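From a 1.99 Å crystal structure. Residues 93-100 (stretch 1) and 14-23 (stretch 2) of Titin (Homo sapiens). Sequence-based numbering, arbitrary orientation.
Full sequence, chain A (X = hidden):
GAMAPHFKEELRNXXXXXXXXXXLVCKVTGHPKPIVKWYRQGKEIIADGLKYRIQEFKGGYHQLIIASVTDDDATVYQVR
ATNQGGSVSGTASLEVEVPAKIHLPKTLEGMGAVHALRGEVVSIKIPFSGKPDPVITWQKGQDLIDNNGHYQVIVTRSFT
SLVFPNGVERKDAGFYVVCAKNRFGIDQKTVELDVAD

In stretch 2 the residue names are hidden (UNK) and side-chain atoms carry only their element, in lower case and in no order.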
# COMPACT_ATOMS: atom_id res chain seq x y z
N SER A 93 21.46 -11.54 -3.54
CA SER A 93 20.53 -11.96 -2.51
C SER A 93 19.48 -10.87 -2.32
O SER A 93 19.78 -9.67 -2.38
CB SER A 93 21.29 -12.17 -1.23
OG SER A 93 21.73 -10.91 -0.77
N LEU A 94 18.25 -11.30 -2.09
CA LEU A 94 17.20 -10.44 -1.63
C LEU A 94 16.96 -10.74 -0.14
O LEU A 94 16.74 -11.88 0.24
CB LEU A 94 15.94 -10.74 -2.43
CG LEU A 94 14.68 -9.98 -2.02
CD1 LEU A 94 14.89 -8.46 -1.90
CD2 LEU A 94 13.58 -10.31 -3.01
N GLU A 95 17.06 -9.72 0.70
CA GLU A 95 16.66 -9.85 2.07
C GLU A 95 15.42 -8.99 2.22
O GLU A 95 15.33 -7.92 1.62
CB GLU A 95 17.79 -9.43 3.01
CG GLU A 95 18.77 -10.58 3.25
CD GLU A 95 20.23 -10.16 3.27
OE1 GLU A 95 20.61 -9.35 4.16
OE2 GLU A 95 21.01 -10.69 2.41
N VAL A 96 14.45 -9.48 2.97
CA VAL A 96 13.17 -8.80 3.08
C VAL A 96 13.04 -8.34 4.50
O VAL A 96 13.11 -9.14 5.44
CB VAL A 96 11.98 -9.70 2.67
CG1 VAL A 96 10.65 -8.96 2.89
CG2 VAL A 96 12.13 -10.15 1.20
N GLU A 97 12.85 -7.04 4.65
CA GLU A 97 12.79 -6.41 5.95
C GLU A 97 11.35 -6.46 6.42
O GLU A 97 10.44 -6.02 5.71
CB GLU A 97 13.25 -4.95 5.89
CG GLU A 97 14.49 -4.68 5.02
CD GLU A 97 14.75 -3.19 4.81
OE1 GLU A 97 13.77 -2.40 4.75
OE2 GLU A 97 15.94 -2.81 4.74
N VAL A 98 11.13 -7.04 7.59
CA VAL A 98 9.79 -7.11 8.16
C VAL A 98 9.90 -6.53 9.56
O VAL A 98 10.61 -7.08 10.41
CB VAL A 98 9.28 -8.57 8.24
CG1 VAL A 98 7.84 -8.60 8.74
CG2 VAL A 98 9.42 -9.28 6.87
N PRO A 99 9.25 -5.39 9.79
CA PRO A 99 9.26 -4.79 11.13
C PRO A 99 8.73 -5.74 12.19
O PRO A 99 7.82 -6.53 11.90
CB PRO A 99 8.30 -3.60 10.97
CG PRO A 99 8.40 -3.26 9.57
CD PRO A 99 8.48 -4.56 8.85
N ALA A 100 9.29 -5.69 13.39
CA ALA A 100 8.78 -6.55 14.47
C ALA A 100 7.35 -6.17 14.74
O ALA A 100 7.05 -4.99 14.88
CB ALA A 100 9.60 -6.42 15.75
N UNK A 14 19.89 -6.84 -2.64
CA UNK A 14 18.76 -5.96 -2.32
C UNK A 14 18.27 -6.21 -0.91
O UNK A 14 18.28 -7.34 -0.45
c UNK A 14 17.58 -6.03 -4.74
c UNK A 14 16.24 -6.48 -5.32
c UNK A 14 17.56 -6.25 -3.22
c UNK A 14 17.85 -4.55 -5.03
N UNK A 15 17.81 -5.14 -0.26
CA UNK A 15 17.06 -5.18 0.98
C UNK A 15 15.77 -4.40 0.75
O UNK A 15 15.79 -3.19 0.59
c UNK A 15 17.84 -4.53 2.11
o UNK A 15 19.93 -5.64 1.94
c UNK A 15 18.95 -5.41 2.62
n UNK A 15 18.80 -5.91 3.84
N UNK A 16 14.65 -5.10 0.76
CA UNK A 16 13.38 -4.53 0.38
C UNK A 16 12.39 -4.72 1.51
O UNK A 16 12.38 -5.75 2.18
c UNK A 16 12.86 -5.20 -0.92
c UNK A 16 11.48 -4.68 -1.33
c UNK A 16 13.84 -4.95 -2.02
N UNK A 17 11.57 -3.71 1.74
CA UNK A 17 10.56 -3.80 2.76
C UNK A 17 9.49 -4.80 2.33
O UNK A 17 9.13 -4.85 1.17
c UNK A 17 10.67 -0.58 6.29
c UNK A 17 9.94 -2.42 3.04
n UNK A 17 9.52 0.04 6.57
n UNK A 17 10.69 -1.82 5.80
c UNK A 17 9.52 -2.65 5.51
c UNK A 17 8.92 -2.41 4.14
n UNK A 17 11.82 0.05 6.51
N UNK A 18 9.04 -5.60 3.27
CA UNK A 18 7.90 -6.50 3.12
C UNK A 18 6.75 -5.83 2.35
O UNK A 18 6.42 -4.67 2.61
c UNK A 18 6.21 -7.68 4.67
c UNK A 18 4.99 -9.75 4.39
c UNK A 18 7.46 -6.88 4.53
c UNK A 18 3.90 -9.19 5.00
c UNK A 18 3.94 -7.87 5.47
c UNK A 18 5.10 -7.13 5.30
c UNK A 18 6.15 -8.99 4.24
o UNK A 18 2.74 -9.93 5.17
N UNK A 19 6.17 -6.56 1.40
CA UNK A 19 5.04 -6.12 0.55
C UNK A 19 5.38 -5.08 -0.55
O UNK A 19 4.51 -4.71 -1.33
o UNK A 19 1.72 -5.29 3.28
n UNK A 19 1.43 -7.48 3.71
c UNK A 19 2.03 -6.47 3.09
c UNK A 19 3.18 -6.86 2.15
c UNK A 19 3.83 -5.67 1.39
N UNK A 20 6.62 -4.63 -0.63
CA UNK A 20 7.09 -3.83 -1.76
C UNK A 20 7.51 -4.76 -2.89
O UNK A 20 7.59 -5.97 -2.71
o UNK A 20 7.81 -1.90 -0.50
c UNK A 20 8.26 -2.94 -1.36
N UNK A 21 7.77 -4.17 -4.05
CA UNK A 21 8.25 -4.90 -5.18
C UNK A 21 9.76 -4.83 -5.13
O UNK A 21 10.32 -3.79 -4.80
o UNK A 21 5.53 -5.00 -5.77
c UNK A 21 7.72 -4.30 -6.49
c UNK A 21 6.21 -4.46 -6.65
n UNK A 21 5.69 -3.98 -7.77
N UNK A 22 10.42 -5.94 -5.40
CA UNK A 22 11.85 -5.97 -5.51
C UNK A 22 12.15 -6.02 -7.01
O UNK A 22 11.54 -6.80 -7.73
c UNK A 22 12.42 -7.18 -4.80
N UNK A 23 13.07 -5.17 -7.46
CA UNK A 23 13.48 -5.14 -8.86
C UNK A 23 14.95 -5.37 -8.93
O UNK A 23 15.73 -4.62 -8.36
c UNK A 23 13.51 -3.80 -11.00
o UNK A 23 11.74 -3.56 -9.35
c UNK A 23 13.14 -3.80 -9.50
O HOH W 1 20.54 -8.61 0.42

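Position 14 carries four side-chain carbons, forked at the second, and its CB lies 3.7 Å from CD1 of Leu94; this branching identifies Leu14. Its backbone opens the pairing, N donating to O of Ser93 at 2.8 Å, while its O accepts from N of Glu95 at 2.9 Å. A water also donates to Leu14 O at 2.7 Å and lies 2.8 Å from Ser93 OG, in hydrogen-bonding contact with both.

Position 15 has two carbons, the second bearing one oxygen and one nitrogen, and its CB packs 3.7 Å from OE2 of Glu97; this is the short carboxamide of Asn15. Its CA approaches O of Glu95 at 3.3 Å in a CA-H...O contact.

At position 16 one carbon carries two others, one of which meets Leu94 CD1 at 3.7 Å, so the side chain is branched at CB and wholly carbon: Val16, with CG2 the atom in contact. The backbone N donates to Glu95 O at 3.0 Å, and the O receives Glu97 N at 2.8 Å.

Position 17 shows three carbons, a nitrogen 3.3 Å from Glu97 OE1, then a carbon with two more nitrogens. This is the guanidinium of Arg17, whose NE forms a salt bridge with that OE1; the hydrogen bond within it is weak. The carboxylate oxygen lies at the edge of the guanidinium, near its plane, and Arg17 CD rests 4.0 Å from Pro99 CD.

A carbon followed by a six-carbon ring bearing one oxygen, with the CB 3.9 Å from Val98 CG2 and 4.1 Å from Val96 CG1, marks position 18 as Tyr18. Its N donates to Glu97 O at 2.8 Å.

Position 19 has three carbons, the last carrying oxygen and nitrogen, and makes no contact with stretch 1; it is Gln19. One carbon and one oxygen at position 20, out of reach of stretch 1, give Ser20, whose N bonds to Arg17 O at 3.1 Å, closing a type II turn. Position 21, again two carbons ending in oxygen and nitrogen and out of reach, is Asn21. The single carbon of position 22 points toward stretch 1 and lies 3.8 Å from Leu94 CD2; it is the CB of Ala22. At position 23 one carbon bears an oxygen and a carbon, also out of reach, hence Thr23.

The contact is a parallel pairing in which five backbone hydrogen bonds alternate between the strands. Leu94, Val96, Leu14 and Val16 share one sheet face, where Leu94 supplies much of the apolar packing; Glu95, Glu97, Asn15 and Arg17 occupy the other, where the salt bridge adds a charged link. Together the stretches bury 628 Å².

Stretch 2 (14-23) LNVRYQSNAT
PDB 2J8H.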